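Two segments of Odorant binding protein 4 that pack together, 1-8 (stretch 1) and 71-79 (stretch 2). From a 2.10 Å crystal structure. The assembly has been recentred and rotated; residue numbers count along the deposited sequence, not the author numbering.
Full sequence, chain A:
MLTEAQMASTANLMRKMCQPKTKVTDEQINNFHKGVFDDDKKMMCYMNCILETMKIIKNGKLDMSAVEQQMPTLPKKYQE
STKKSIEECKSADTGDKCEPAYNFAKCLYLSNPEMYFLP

Stretch 1, residues 1-8: MLTEAQMA
Stretch 2 71-79: MPTLPKKYQ

Residues 1-8 of odorant binding protein 4 enter as an extended N-terminal loop (psi 138° at Met 1, phi/psi -93/148° at Leu 2) and turn helical from Glu 4, capped by Thr 3 (chi1 p), whose OG1 accepts from Gln 6 N at 3.2 Å. Against them lies 71-79, and the contact buries 506 Å² in total.

Stretch 2 opens with a 3-10 segment, 71-73, in which Met 71 stays out of reach and Leu 74 N closes onto Met 71 O at 3.2 Å. Pro 72 contributes its carbonyl, with O 3.6 Å from Met 1 CG. Thr 73 (chi1 p) sets the register: its CA lies 4.2 Å from Met 1 CA, and its O accepts from Leu 2 N at 2.9 Å (156°), a backbone bond independent of side-chain type.

Leu 74 (phi/psi -77/142°, m,t) leads the chain out of the turn. Its O is 3.3 Å from Met 1 SD, while its CD2 reaches within 4.4 Å of Met 7 SD. Pro 75, buried and C-gamma exo (-55/140°), is the centre of the contact: CG sits 3.2 Å from Leu 2 O, and CD 3.4 Å from Met 7 SD. Its compact apolar ring suits this place against the start of the first helix, with Pro 75 CG 4.1 Å from Glu 4 N. The CA-to-CB bond of Met 7 points toward stretch 2, with chi1 -109°, chi2 t and chi3 p.

Lys 76 N passes 3.7 Å from Met 1 SD. Lys 77, with chi1 p, sends NZ to Glu 4 OE1 (m,t) at 2.5 Å, a salt bridge at the exposed margin; this spacing is short, and the NZ position is less certain. Tyr 78 (chi1 m, chi2 -64°) donates from its N to Pro 75 O at 2.8 Å; its CA-to-CB bond points toward stretch 1, and CE2 of its ring lies 3.9 Å from Met 7 CE, an oblique approach.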

# COMPACT_ATOMS: atom_id res chain seq x y z
N MET A 1 11.04 16.55 0.88
CA MET A 1 9.60 16.36 0.87
C MET A 1 9.07 16.26 -0.55
O MET A 1 9.49 17.01 -1.43
CB MET A 1 8.89 17.51 1.60
CG MET A 1 8.13 17.09 2.84
SD MET A 1 6.53 17.92 3.01
CE MET A 1 6.99 19.63 2.71
N LEU A 2 8.15 15.34 -0.77
CA LEU A 2 7.53 15.18 -2.08
C LEU A 2 6.25 16.00 -2.16
O LEU A 2 5.55 16.19 -1.16
CB LEU A 2 7.22 13.70 -2.36
CG LEU A 2 8.37 12.80 -2.80
CD1 LEU A 2 7.93 11.34 -2.80
CD2 LEU A 2 8.85 13.20 -4.19
N THR A 3 5.95 16.49 -3.36
CA THR A 3 4.66 17.09 -3.61
C THR A 3 3.62 16.00 -3.85
O THR A 3 3.96 14.85 -4.16
CB THR A 3 4.71 18.03 -4.80
OG1 THR A 3 4.96 17.28 -6.00
CG2 THR A 3 5.80 19.08 -4.62
N GLU A 4 2.35 16.37 -3.72
CA GLU A 4 1.29 15.41 -3.99
C GLU A 4 1.29 14.96 -5.44
O GLU A 4 0.95 13.81 -5.74
CB GLU A 4 -0.07 16.00 -3.62
CG GLU A 4 -0.15 16.54 -2.20
CD GLU A 4 -1.58 16.78 -1.75
OE1 GLU A 4 -2.49 16.12 -2.29
OE2 GLU A 4 -1.79 17.62 -0.84
N ALA A 5 1.68 15.85 -6.36
CA ALA A 5 1.70 15.49 -7.77
C ALA A 5 2.78 14.45 -8.06
O ALA A 5 2.57 13.56 -8.89
CB ALA A 5 1.92 16.74 -8.63
N GLN A 6 3.94 14.56 -7.41
CA GLN A 6 4.97 13.55 -7.57
C GLN A 6 4.53 12.22 -6.98
O GLN A 6 4.86 11.16 -7.52
CB GLN A 6 6.27 14.00 -6.92
CG GLN A 6 6.94 15.18 -7.60
CD GLN A 6 7.90 15.90 -6.67
OE1 GLN A 6 7.54 16.26 -5.55
NE2 GLN A 6 9.12 16.10 -7.13
N MET A 7 3.78 12.26 -5.88
CA MET A 7 3.24 11.04 -5.27
C MET A 7 2.25 10.36 -6.20
O MET A 7 2.31 9.14 -6.40
CB MET A 7 2.57 11.38 -3.94
CG MET A 7 3.31 10.91 -2.72
SD MET A 7 2.34 11.28 -1.24
CE MET A 7 0.88 10.29 -1.52
N ALA A 8 1.32 11.12 -6.78
CA ALA A 8 0.36 10.52 -7.71
C ALA A 8 1.06 10.00 -8.96
O ALA A 8 0.69 8.96 -9.49
CB ALA A 8 -0.73 11.53 -8.08
N MET A 71 8.84 8.39 5.84
CA MET A 71 7.95 9.35 6.49
C MET A 71 8.34 10.81 6.24
O MET A 71 7.44 11.62 5.99
CB MET A 71 7.89 9.07 8.00
CG MET A 71 7.03 7.87 8.39
SD MET A 71 5.26 8.21 8.33
CE MET A 71 5.26 9.97 8.70
N PRO A 72 9.62 11.21 6.29
CA PRO A 72 9.95 12.62 5.98
C PRO A 72 9.80 12.99 4.51
O PRO A 72 9.86 14.18 4.19
CB PRO A 72 11.40 12.76 6.45
CG PRO A 72 11.93 11.38 6.51
CD PRO A 72 10.77 10.52 6.90
N THR A 73 9.62 12.03 3.60
CA THR A 73 9.35 12.39 2.21
C THR A 73 7.87 12.63 1.94
O THR A 73 7.52 13.06 0.84
CB THR A 73 9.86 11.31 1.26
OG1 THR A 73 9.25 10.06 1.58
CG2 THR A 73 11.37 11.19 1.36
N LEU A 74 7.00 12.36 2.92
CA LEU A 74 5.56 12.51 2.72
C LEU A 74 5.17 13.98 2.79
O LEU A 74 5.72 14.74 3.59
CB LEU A 74 4.79 11.73 3.79
CG LEU A 74 4.77 10.21 3.72
CD1 LEU A 74 3.99 9.66 4.90
CD2 LEU A 74 4.15 9.75 2.41
N PRO A 75 4.21 14.41 1.96
CA PRO A 75 3.59 15.71 2.18
C PRO A 75 3.02 15.78 3.58
O PRO A 75 2.47 14.79 4.09
CB PRO A 75 2.49 15.77 1.12
CG PRO A 75 2.93 14.82 0.05
CD PRO A 75 3.68 13.73 0.77
N LYS A 76 3.18 16.94 4.23
CA LYS A 76 2.80 17.07 5.63
C LYS A 76 1.33 16.72 5.85
O LYS A 76 0.96 16.26 6.94
CB LYS A 76 3.08 18.48 6.13
CG LYS A 76 2.40 19.58 5.34
CD LYS A 76 1.99 20.75 6.25
CE LYS A 76 3.18 21.30 7.03
NZ LYS A 76 4.18 21.99 6.16
N LYS A 77 0.50 16.86 4.84
CA LYS A 77 -0.91 16.52 5.07
C LYS A 77 -1.09 15.01 5.26
O LYS A 77 -2.10 14.64 5.79
CB LYS A 77 -1.80 17.08 3.96
CG LYS A 77 -1.56 16.54 2.57
CD LYS A 77 -2.74 15.73 2.07
CE LYS A 77 -3.71 16.50 1.20
NZ LYS A 77 -3.79 15.91 -0.15
N TYR A 78 -0.10 14.21 4.90
CA TYR A 78 -0.21 12.74 5.01
C TYR A 78 0.63 12.27 6.19
O TYR A 78 0.31 11.23 6.73
CB TYR A 78 0.27 12.07 3.73
CG TYR A 78 -0.71 12.12 2.59
CD1 TYR A 78 -1.91 11.47 2.67
CD2 TYR A 78 -0.44 12.83 1.43
CE1 TYR A 78 -2.83 11.51 1.65
CE2 TYR A 78 -1.35 12.88 0.39
CZ TYR A 78 -2.55 12.21 0.50
OH TYR A 78 -3.46 12.23 -0.50
N GLN A 79 1.58 13.08 6.63
CA GLN A 79 2.51 12.69 7.71
C GLN A 79 1.80 12.18 8.96
O GLN A 79 2.08 11.12 9.41
CB GLN A 79 3.44 13.84 8.04
CG GLN A 79 4.88 13.41 8.16
CD GLN A 79 5.73 14.13 7.16
OE1 GLN A 79 5.27 15.03 6.48
NE2 GLN A 79 6.98 13.73 7.06